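Particle-associated lyase (Acinetobacter bacteriophage AP22, PDB 4Y9V) probably depolymerises the capsular polysaccharide of Acinetobacter baumannii by a lyase reaction, acting as the tailspike of the phage particle. Local coordinates at residues Gly251-Arg256 against Gln281-Gln286; Leu276-Gln281 against Ala301-Gly306; Ser294-Arg299 against Ile324-Thr329. One frame throughout, in Å; residues are numbered along the deposited sequence. Where two conformers were deposited one is given.

How the interactions relate
All three contacts join successive turns of the pectin lyase-like beta-helix. Interactions 1 and 2 lie on one sheet: strand 278-283 is the middle one, paired with 250-255 in interaction 1 and with 302-305 in interaction 2, and their centres are 8 Å apart. Gln-281 belongs to both; its OE1 meets Arg-253, and its NE2 meets the bound saccharide. Interaction 3 uses another face of the helix, its centre about 10 Å from that of interaction 2 and about 17 Å from that of interaction 1. Arg-299 NH1 spans the gap to Leu-276 O (2.9 Å), and one sulfate ion, beside the glycan, touches both interactions 2 and 3.

Interaction 1: Gly251-Arg256 against Gln281-Gln286; sequences GLRLRR and QISNCQ
Gln-281, the first residue of the second segment, pairs with Arg-253 in a parallel pairing of adjacent turns of the pectin lyase-like beta-helix; strands 252-255 and 281-283 run only 16° apart. Its N donates to Leu-252 O at 2.8 Å and its O accepts from Leu-254 N. The side chains of Gln-281 and Arg-253 lie side by side, pointing the same way, each with CG anti to its backbone N. A bend at chi3 (-65°) places Arg-253 NE for a side-on grip on Gln-281 OE1 by NE and NH2, both 2.9 Å away. OE1 lies at the guanidinium edge, near its plane; NH2 approaches nearly along the C=O axis, whereas NE sits above the amide plane. This double grip would help to fix the amide rotation, with NE2 directed to the bound N-acetylmannosaminuronic acid. Ile-282 is in register with Leu-254, both side chains on the face opposite Arg-253 and Gln-281. At Ser-283, N bonds to Leu-254 O with an N-H...O angle of 169°, and OG rests against Arg-253 CD at 3.5 Å. Its carbonyl takes Arg-256 N at 2.9 Å. Asn-284 sets its CB near Arg-256 CG, while its amide is held by Val-313 O and Asp-307 N; Asp-232 forms a salt bridge with Arg-256 NE. Cys-285 closes the contact with SG 4.2 Å from Leu-254 CB and 3.2 Å from Leu-254 O.

Interaction 2: Leu276-Gln281 against Ala301-Gly306; sequences LNYGIQ and AVAIGG. With 49S (2-acetamido-2-deoxy-beta-D-mannopyranuronic acid), chain B; SO4 (sulfate ion), chain K.
Ala-303 sets its methyl group squarely over the ring of Tyr-278: CB lies 3.4 Å from the ring centroid and only 12° off the ring normal, a CH-pi contact. Leu-276 CA lies over the opposite face, displaced toward the rim, and the aromatic plane is thus held between the two. The hydroxyl end of the ring meets the ligands, where OH donates at 2.7 Å to O4 of a sulfate ion, probably from the crystallisation liquor, and accepts from O1 of the bound N-acetylmannosaminuronic acid. The backbone beneath is a parallel ladder of the pectin lyase-like beta-helix, entered at a corner at Gly-279 and Ile-280. Ile-280 N donates to Ala-301 O at 3.0 Å, and Ala-303 N to Ile-280 O at 2.9 Å. On the face away from the tyrosine, Ile-280 and Val-302 sit in register. Tyr-278, Gln-281 and Gly-306 line the glycan pocket. Gln-281 lies on the face of Ala-303; Arg-253 holds its OE1, and its NE2 gives sugar O3 a bond with an N-H...O angle of 158°, plus a weak one to O7. Gly-306 grips the same two oxygens from its backbone: its N donates to O7 at 2.9 Å, nearly straight (175°), while O3 donates to its carbonyl O at 2.8 Å.

Interaction 3: Ser294-Arg299 against Ile324-Thr329; sequences SNNSTR and ILHSET. With SO4 (sulfate ion), chain K.
Thr-298 O is gripped twice by Thr-329, whose N donates at 3.0 Å and whose OG1 donates at 2.8 Å. In Thr-329, chi1 of 66° sets OG1 between the backbone N and the carbonyl carbon, which brings the hydroxyl round to the acceptor its own N-H already uses. Both donors are tilted from the carbonyl plane. The two threonine side chains cross obliquely, their CG2 methyls 3.9 Å apart. Water 4 donates to Thr-329 OG1 and accepts from Arg-299 NE. The Arg-299 guanidinium points its edge at the sulfate ion: NH2 donates a hydrogen bond to O3 at 2.9 Å and NH1 one to O4 at 3.1 Å. Glu-328 runs alongside Thr-298, whose OG1 bonds to Ala-271 O and accepts from water 3. Further back, Asn-296 and His-326 lie side by side, amide and ring planes 23° apart, with Asn-296 OD1 3.5 Å from His-326 CB. Asn-351 takes His-326 ND1. From another chain, Glu-176 of the second subunit takes Asn-296 ND2 and Lys-186 of that subunit forms a salt bridge with Glu-328 OE2, which places this face at the subunit interface. Four further backbone bonds tie the segments, among them Glu-328 N to Ser-297 O at 2.8 Å. Strands 294-297 and 324-327 run just 2° from parallel with axes 4.9 Å apart, as expected of successive turns of a pectin lyase-like parallel beta-helix.

Interaction 1: Gly251-Arg256 against Gln281-Gln286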
loop_
_atom_site.group_PDB
_atom_site.type_symbol
_atom_site.label_atom_id
_atom_site.label_comp_id
_atom_site.label_asym_id
_atom_site.label_seq_id
_atom_site.Cartn_x
_atom_site.Cartn_y
_atom_site.Cartn_z
ATOM N N GLY A 251 15.309 -24.457 -1.704
ATOM C CA GLY A 251 14.170 -25.327 -1.436
ATOM C C GLY A 251 13.186 -25.441 -2.587
ATOM O O GLY A 251 12.760 -26.561 -2.971
ATOM N N LEU A 252 12.827 -24.302 -3.167
ATOM C CA LEU A 252 11.888 -24.196 -4.266
ATOM C C LEU A 252 12.448 -23.198 -5.247
ATOM O O LEU A 252 12.864 -22.104 -4.819
ATOM C CB LEU A 252 10.539 -23.705 -3.746
ATOM C CG LEU A 252 9.449 -23.444 -4.797
ATOM C CD1 LEU A 252 9.034 -24.713 -5.506
ATOM C CD2 LEU A 252 8.222 -22.779 -4.145
ATOM N N ARG A 253 12.432 -23.517 -6.542
ATOM C CA ARG A 253 12.832 -22.545 -7.559
ATOM C C ARG A 253 11.728 -22.433 -8.592
ATOM O O ARG A 253 11.241 -23.443 -9.121
ATOM C CB ARG A 253 14.144 -22.954 -8.241
ATOM C CG ARG A 253 14.562 -22.023 -9.359
ATOM C CD ARG A 253 15.853 -22.429 -10.034
ATOM N NE ARG A 253 16.973 -22.352 -9.112
ATOM C CZ ARG A 253 17.963 -23.230 -8.979
ATOM N NH1 ARG A 253 18.003 -24.318 -9.724
ATOM N NH2 ARG A 253 18.901 -23.022 -8.055
ATOM N N LEU A 254 11.336 -21.184 -8.879
ATOM C CA LEU A 254 10.456 -20.843 -10.004
ATOM C C LEU A 254 11.385 -20.168 -11.027
ATOM O O LEU A 254 11.968 -19.137 -10.683
ATOM C CB LEU A 254 9.340 -19.885 -9.650
ATOM C CG LEU A 254 8.272 -20.309 -8.646
ATOM C CD1 LEU A 254 7.861 -21.758 -8.836
ATOM C CD2 LEU A 254 8.725 -20.149 -7.212
ATOM N N ARG A 255 11.528 -20.770 -12.209
ATOM C CA ARG A 255 12.520 -20.339 -13.181
ATOM C C ARG A 255 11.849 -20.022 -14.506
ATOM O O ARG A 255 11.088 -20.827 -15.029
ATOM C CB ARG A 255 13.571 -21.438 -13.365
ATOM C CG ARG A 255 14.697 -21.095 -14.336
ATOM C CD ARG A 255 15.814 -22.094 -14.209
ATOM N NE ARG A 255 16.986 -21.814 -15.026
ATOM C CZ ARG A 255 17.402 -22.534 -16.064
ATOM N NH1 ARG A 255 16.658 -23.448 -16.617
ATOM N NH2 ARG A 255 18.607 -22.268 -16.556
ATOM N N ARG A 256 12.141 -18.854 -15.068
ATOM C CA ARG A 256 11.607 -18.508 -16.382
ATOM C C ARG A 256 10.078 -18.693 -16.409
ATOM O O ARG A 256 9.513 -19.193 -17.370
ATOM C CB ARG A 256 12.296 -19.261 -17.519
ATOM C CG ARG A 256 13.801 -18.938 -17.608
ATOM C CD ARG A 256 14.515 -19.655 -18.751
ATOM N NE ARG A 256 14.389 -21.109 -18.617
ATOM C CZ ARG A 256 15.018 -21.963 -19.380
ATOM N NH1 ARG A 256 15.890 -21.590 -20.291
ATOM N NH2 ARG A 256 14.776 -23.259 -19.219
ATOM N N GLN A 281 13.942 -19.478 -4.577
ATOM C CA GLN A 281 14.637 -18.694 -5.584
ATOM C C GLN A 281 13.670 -18.393 -6.718
ATOM O O GLN A 281 13.137 -19.315 -7.349
ATOM C CB GLN A 281 15.895 -19.381 -6.117
ATOM C CG GLN A 281 16.720 -18.422 -6.996
ATOM C CD GLN A 281 18.005 -19.025 -7.520
ATOM O OE1 GLN A 281 18.136 -20.239 -7.569
ATOM N NE2 GLN A 281 18.943 -18.168 -7.928
ATOM N N ILE A 282 13.466 -17.111 -6.963
ATOM C CA ILE A 282 12.725 -16.640 -8.151
ATOM C C ILE A 282 13.817 -16.326 -9.162
ATOM O O ILE A 282 14.573 -15.385 -8.978
ATOM C CB ILE A 282 11.842 -15.439 -7.756
ATOM C CG1 ILE A 282 10.804 -15.834 -6.720
ATOM C CG2 ILE A 282 11.199 -14.870 -9.017
ATOM C CD1 ILE A 282 10.080 -14.664 -6.080
ATOM N N SER A 283 13.944 -17.206 -10.164
ATOM C CA SER A 283 15.009 -17.173 -11.156
ATOM C C SER A 283 14.465 -16.686 -12.483
ATOM O O SER A 283 13.713 -17.413 -13.141
ATOM C CB SER A 283 15.624 -18.546 -11.328
ATOM O OG SER A 283 16.334 -18.927 -10.173
ATOM N N ASN A 284 14.824 -15.471 -12.896
ATOM C CA ASN A 284 14.528 -15.036 -14.266
ATOM C C ASN A 284 13.029 -15.092 -14.585
ATOM O O ASN A 284 12.624 -15.654 -15.600
ATOM C CB ASN A 284 15.339 -15.854 -15.268
ATOM C CG ASN A 284 16.790 -15.936 -14.864
ATOM O OD1 ASN A 284 17.273 -16.997 -14.432
ATOM N ND2 ASN A 284 17.481 -14.810 -14.933
ATOM N N CYS A 285 12.225 -14.490 -13.702
ATOM C CA CYS A 285 10.782 -14.495 -13.818
ATOM C C CYS A 285 10.227 -13.095 -14.070
ATOM O O CYS A 285 10.861 -12.080 -13.794
ATOM C CB CYS A 285 10.128 -15.032 -12.553
ATOM S SG CYS A 285 10.398 -16.789 -12.231
ATOM N N GLN A 286 8.989 -13.057 -14.572
ATOM C CA GLN A 286 8.322 -11.801 -14.908
ATOM C C GLN A 286 6.871 -11.867 -14.486
ATOM O O GLN A 286 6.166 -12.802 -14.861
ATOM C CB GLN A 286 8.456 -11.542 -16.422
ATOM C CG GLN A 286 7.982 -10.174 -16.872
ATOM C CD GLN A 286 8.352 -9.909 -18.287
ATOM O OE1 GLN A 286 9.424 -10.297 -18.777
ATOM N NE2 GLN A 286 7.463 -9.277 -19.005
#

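Interaction 2: Leu276-Gln281 against Ala301-Gly306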
loop_
_atom_site.group_PDB
_atom_site.type_symbol
_atom_site.label_atom_id
_atom_site.label_comp_id
_atom_site.label_asym_id
_atom_site.label_seq_id
_atom_site.Cartn_x
_atom_site.Cartn_y
_atom_site.Cartn_z
ATOM N N LEU A 276 24.567 -20.117 -2.720
ATOM C CA LEU A 276 23.137 -19.867 -2.782
ATOM C C LEU A 276 22.591 -19.881 -1.343
ATOM O O LEU A 276 22.733 -18.918 -0.614
ATOM C CB LEU A 276 22.405 -20.789 -3.760
ATOM C CG LEU A 276 22.585 -20.481 -5.279
ATOM C CD1 LEU A 276 23.960 -20.852 -5.787
ATOM C CD2 LEU A 276 21.489 -21.176 -6.086
ATOM N N ASN A 277 21.926 -21.001 -0.975
ATOM C CA ASN A 277 21.192 -21.178 0.276
ATOM C C ASN A 277 19.945 -20.289 0.311
ATOM O O ASN A 277 19.846 -19.333 1.064
ATOM C CB ASN A 277 21.986 -20.889 1.555
ATOM C CG ASN A 277 23.291 -21.628 1.677
ATOM O OD1 ASN A 277 24.338 -21.018 1.484
ATOM N ND2 ASN A 277 23.242 -22.898 2.040
ATOM N N TYR A 278 18.980 -20.641 -0.550
ATOM C CA TYR A 278 17.787 -19.831 -0.736
ATOM C C TYR A 278 16.560 -20.642 -0.324
ATOM O O TYR A 278 16.446 -21.822 -0.644
ATOM C CB TYR A 278 17.651 -19.401 -2.191
ATOM C CG TYR A 278 18.846 -18.653 -2.740
ATOM C CD1 TYR A 278 19.682 -17.876 -1.960
ATOM C CD2 TYR A 278 19.122 -18.692 -4.103
ATOM C CE1 TYR A 278 20.748 -17.159 -2.517
ATOM C CE2 TYR A 278 20.153 -17.947 -4.665
ATOM C CZ TYR A 278 20.962 -17.176 -3.873
ATOM O OH TYR A 278 21.965 -16.481 -4.496
ATOM N N GLY A 279 15.617 -20.017 0.384
ATOM C CA GLY A 279 14.360 -20.730 0.668
ATOM C C GLY A 279 13.559 -20.942 -0.614
ATOM O O GLY A 279 13.331 -22.073 -1.043
ATOM N N ILE A 280 13.160 -19.826 -1.203
ATOM C CA ILE A 280 12.631 -19.761 -2.545
ATOM C C ILE A 280 13.605 -18.952 -3.395
ATOM O O ILE A 280 14.020 -17.874 -2.984
ATOM C CB ILE A 280 11.241 -19.064 -2.593
ATOM C CG1 ILE A 280 10.248 -19.804 -1.721
ATOM C CG2 ILE A 280 10.745 -18.976 -4.043
ATOM C CD1 ILE A 280 8.921 -19.121 -1.551
ATOM N N GLN A 281 13.942 -19.478 -4.577
ATOM C CA GLN A 281 14.637 -18.694 -5.584
ATOM C C GLN A 281 13.670 -18.393 -6.718
ATOM O O GLN A 281 13.137 -19.315 -7.349
ATOM C CB GLN A 281 15.895 -19.381 -6.117
ATOM C CG GLN A 281 16.720 -18.422 -6.996
ATOM C CD GLN A 281 18.005 -19.025 -7.520
ATOM O OE1 GLN A 281 18.136 -20.239 -7.569
ATOM N NE2 GLN A 281 18.943 -18.168 -7.928
ATOM N N ALA A 301 16.060 -15.776 2.318
ATOM C CA ALA A 301 14.811 -16.518 2.436
ATOM C C ALA A 301 14.040 -16.545 1.118
ATOM O O ALA A 301 13.595 -17.594 0.690
ATOM C CB ALA A 301 14.001 -15.959 3.582
ATOM N N VAL A 302 13.900 -15.348 0.512
ATOM C CA VAL A 302 13.474 -15.210 -0.881
ATOM C C VAL A 302 14.641 -14.545 -1.590
ATOM O O VAL A 302 15.029 -13.422 -1.250
ATOM C CB VAL A 302 12.177 -14.419 -1.053
ATOM C CG1 VAL A 302 11.919 -14.154 -2.530
ATOM C CG2 VAL A 302 11.009 -15.170 -0.417
ATOM N N ALA A 303 15.212 -15.267 -2.567
ATOM C CA ALA A 303 16.245 -14.744 -3.445
ATOM C C ALA A 303 15.594 -14.459 -4.783
ATOM O O ALA A 303 14.908 -15.321 -5.326
ATOM C CB ALA A 303 17.357 -15.752 -3.638
ATOM N N ILE A 304 15.786 -13.254 -5.299
ATOM C CA ILE A 304 15.246 -12.864 -6.598
ATOM C C ILE A 304 16.465 -12.631 -7.487
ATOM O O ILE A 304 17.301 -11.763 -7.188
ATOM C CB ILE A 304 14.286 -11.675 -6.530
ATOM C CG1 ILE A 304 13.243 -11.905 -5.430
ATOM C CG2 ILE A 304 13.654 -11.469 -7.884
ATOM C CD1 ILE A 304 12.261 -10.741 -5.269
ATOM N N GLY A 305 16.608 -13.427 -8.528
ATOM C CA GLY A 305 17.805 -13.355 -9.345
ATOM C C GLY A 305 17.709 -14.366 -10.484
ATOM O O GLY A 305 16.906 -14.199 -11.380
ATOM N N GLY A 306 18.541 -15.410 -10.420
ATOM C CA GLY A 306 18.518 -16.480 -11.396
ATOM C C GLY A 306 19.896 -16.841 -11.923
ATOM O O GLY A 306 20.874 -16.760 -11.172
HETATM C C8 49S B . 21.569 -13.923 -9.869
HETATM C C7 49S B . 21.535 -15.063 -8.872
HETATM O O7 49S B . 20.479 -15.365 -8.277
HETATM N N2 49S B . 22.692 -15.714 -8.675
HETATM C C2 49S B . 22.852 -16.783 -7.710
HETATM C C3 49S B . 22.949 -18.160 -8.373
HETATM O O3 49S B . 21.780 -18.438 -9.144
HETATM C C1 49S B . 24.112 -16.547 -6.899
HETATM O O1 49S B . 24.127 -15.284 -6.298
HETATM O O5 49S B . 25.244 -16.569 -7.769
HETATM C C5 49S B . 25.444 -17.886 -8.314
HETATM C C6 49S B . 26.725 -17.871 -9.123
HETATM O O6A 49S B . 26.940 -16.898 -9.889
HETATM O O6B 49S B . 27.487 -18.860 -8.988
HETATM C C4 49S B . 24.244 -18.294 -9.169
HETATM O O4 49S B . 24.552 -19.649 -9.512
HETATM S S SO4 K . 24.042 -13.388 -3.148
HETATM O O1 SO4 K . 24.346 -13.067 -4.533
HETATM O O2 SO4 K . 23.450 -12.210 -2.490
HETATM O O3 SO4 K . 25.321 -13.736 -2.505
HETATM O O4 SO4 K . 23.102 -14.521 -2.972
#

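Interaction 3: Ser294-Arg299 against Ile324-Thr329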
loop_
_atom_site.group_PDB
_atom_site.type_symbol
_atom_site.label_atom_id
_atom_site.label_comp_id
_atom_site.label_asym_id
_atom_site.label_seq_id
_atom_site.Cartn_x
_atom_site.Cartn_y
_atom_site.Cartn_z
ATOM N N SER A 294 5.908 -16.905 4.953
ATOM C CA SER A 294 7.124 -16.846 5.733
ATOM C C SER A 294 8.118 -17.836 5.160
ATOM O O SER A 294 7.745 -18.924 4.732
ATOM C CB SER A 294 6.851 -17.216 7.195
ATOM O OG SER A 294 8.000 -17.143 8.026
ATOM N N ASN A 295 9.381 -17.417 5.162
ATOM C CA ASN A 295 10.447 -18.287 4.753
ATOM C C ASN A 295 11.697 -17.952 5.569
ATOM O O ASN A 295 11.954 -16.790 5.885
ATOM C CB ASN A 295 10.799 -18.148 3.253
ATOM C CG ASN A 295 9.619 -18.479 2.355
ATOM O OD1 ASN A 295 8.895 -17.538 1.992
ATOM N ND2 ASN A 295 9.433 -19.744 2.074
ATOM N N ASN A 296 12.448 -19.022 5.870
ATOM C CA ASN A 296 13.692 -18.970 6.625
ATOM C C ASN A 296 14.761 -19.754 5.871
ATOM O O ASN A 296 14.487 -20.801 5.263
ATOM C CB ASN A 296 13.497 -19.580 8.007
ATOM C CG ASN A 296 12.580 -18.749 8.855
ATOM O OD1 ASN A 296 12.657 -17.527 8.845
ATOM N ND2 ASN A 296 11.755 -19.385 9.649
ATOM N N SER A 297 15.993 -19.257 5.917
ATOM C CA SER A 297 17.079 -19.899 5.191
ATOM C C SER A 297 18.410 -19.622 5.849
ATOM O O SER A 297 18.596 -18.612 6.535
ATOM C CB SER A 297 17.074 -19.330 3.762
ATOM O OG SER A 297 18.133 -19.885 3.006
ATOM N N THR A 298 19.423 -20.453 5.535
ATOM C CA THR A 298 20.787 -20.118 5.900
ATOM C C THR A 298 21.187 -18.746 5.348
ATOM O O THR A 298 21.847 -17.980 6.043
ATOM C CB THR A 298 21.767 -21.198 5.399
ATOM O OG1 THR A 298 21.380 -22.420 6.039
ATOM C CG2 THR A 298 23.206 -20.858 5.702
ATOM N N ARG A 299 20.840 -18.493 4.079
ATOM C CA ARG A 299 21.076 -17.200 3.439
ATOM C C ARG A 299 19.704 -16.613 3.059
ATOM O O ARG A 299 18.800 -16.624 3.875
ATOM C CB ARG A 299 22.138 -17.263 2.334
ATOM C CG ARG A 299 23.467 -17.789 2.844
ATOM C CD ARG A 299 24.597 -17.710 1.838
ATOM N NE ARG A 299 24.910 -16.332 1.498
ATOM C CZ ARG A 299 24.667 -15.713 0.372
ATOM N NH1 ARG A 299 24.091 -16.304 -0.658
ATOM N NH2 ARG A 299 25.004 -14.416 0.252
ATOM N N ILE A 324 7.298 -12.666 6.038
ATOM C CA ILE A 324 8.303 -12.596 7.100
ATOM C C ILE A 324 9.475 -13.445 6.657
ATOM O O ILE A 324 9.337 -14.660 6.504
ATOM C CB ILE A 324 7.718 -13.012 8.458
ATOM C CG1 ILE A 324 6.355 -12.399 8.787
ATOM C CG2 ILE A 324 8.744 -12.776 9.526
ATOM C CD1 ILE A 324 6.281 -10.892 8.884
ATOM N N LEU A 325 10.622 -12.800 6.386
ATOM C CA LEU A 325 11.708 -13.391 5.616
ATOM C C LEU A 325 13.025 -13.224 6.370
ATOM O O LEU A 325 13.493 -12.094 6.562
ATOM C CB LEU A 325 11.800 -12.670 4.264
ATOM C CG LEU A 325 10.536 -12.751 3.396
ATOM C CD1 LEU A 325 10.715 -11.956 2.136
ATOM C CD2 LEU A 325 10.170 -14.213 3.075
ATOM N N HIS A 326 13.655 -14.350 6.757
ATOM C CA HIS A 326 14.852 -14.269 7.566
ATOM C C HIS A 326 15.956 -15.210 7.109
ATOM O O HIS A 326 15.719 -16.339 6.684
ATOM C CB HIS A 326 14.540 -14.531 9.058
ATOM C CG HIS A 326 13.747 -13.398 9.652
ATOM N ND1 HIS A 326 14.258 -12.115 9.727
ATOM C CD2 HIS A 326 12.520 -13.275 10.179
ATOM C CE1 HIS A 326 13.341 -11.327 10.288
ATOM N NE2 HIS A 326 12.272 -12.001 10.579
ATOM N N SER A 327 17.195 -14.685 7.238
ATOM C CA SER A 327 18.394 -15.472 7.035
ATOM C C SER A 327 19.064 -15.728 8.381
ATOM O O SER A 327 19.122 -14.823 9.240
ATOM C CB SER A 327 19.379 -14.785 6.096
ATOM O OG SER A 327 19.903 -13.607 6.675
ATOM N N GLU A 328 19.636 -16.906 8.536
ATOM C CA GLU A 328 20.393 -17.245 9.763
ATOM C C GLU A 328 21.763 -16.596 9.771
ATOM O O GLU A 328 22.196 -16.076 10.827
ATOM C CB GLU A 328 20.499 -18.786 9.811
ATOM C CG GLU A 328 21.348 -19.287 10.986
ATOM C CD GLU A 328 22.803 -19.478 10.661
ATOM O OE1 GLU A 328 23.084 -20.081 9.601
ATOM O OE2 GLU A 328 23.634 -19.168 11.544
ATOM N N THR A 329 22.470 -16.610 8.643
ATOM C CA THR A 329 23.697 -15.862 8.507
ATOM C C THR A 329 23.371 -14.369 8.365
ATOM O O THR A 329 22.227 -13.973 8.185
ATOM C CB THR A 329 24.542 -16.355 7.326
ATOM O OG1 THR A 329 23.865 -16.080 6.105
ATOM C CG2 THR A 329 24.908 -17.830 7.456
HETATM S S SO4 K . 24.042 -13.388 -3.148
HETATM O O1 SO4 K . 24.346 -13.067 -4.533
HETATM O O2 SO4 K . 23.450 -12.210 -2.490
HETATM O O3 SO4 K . 25.321 -13.736 -2.505
HETATM O O4 SO4 K . 23.102 -14.521 -2.972
HETATM O O HOH W 1 10.144 -16.249 8.699
HETATM O O HOH W 2 10.689 -15.741 8.840
HETATM O O HOH W 3 21.404 -22.168 8.799
HETATM O O HOH W 4 25.716 -15.305 4.145
#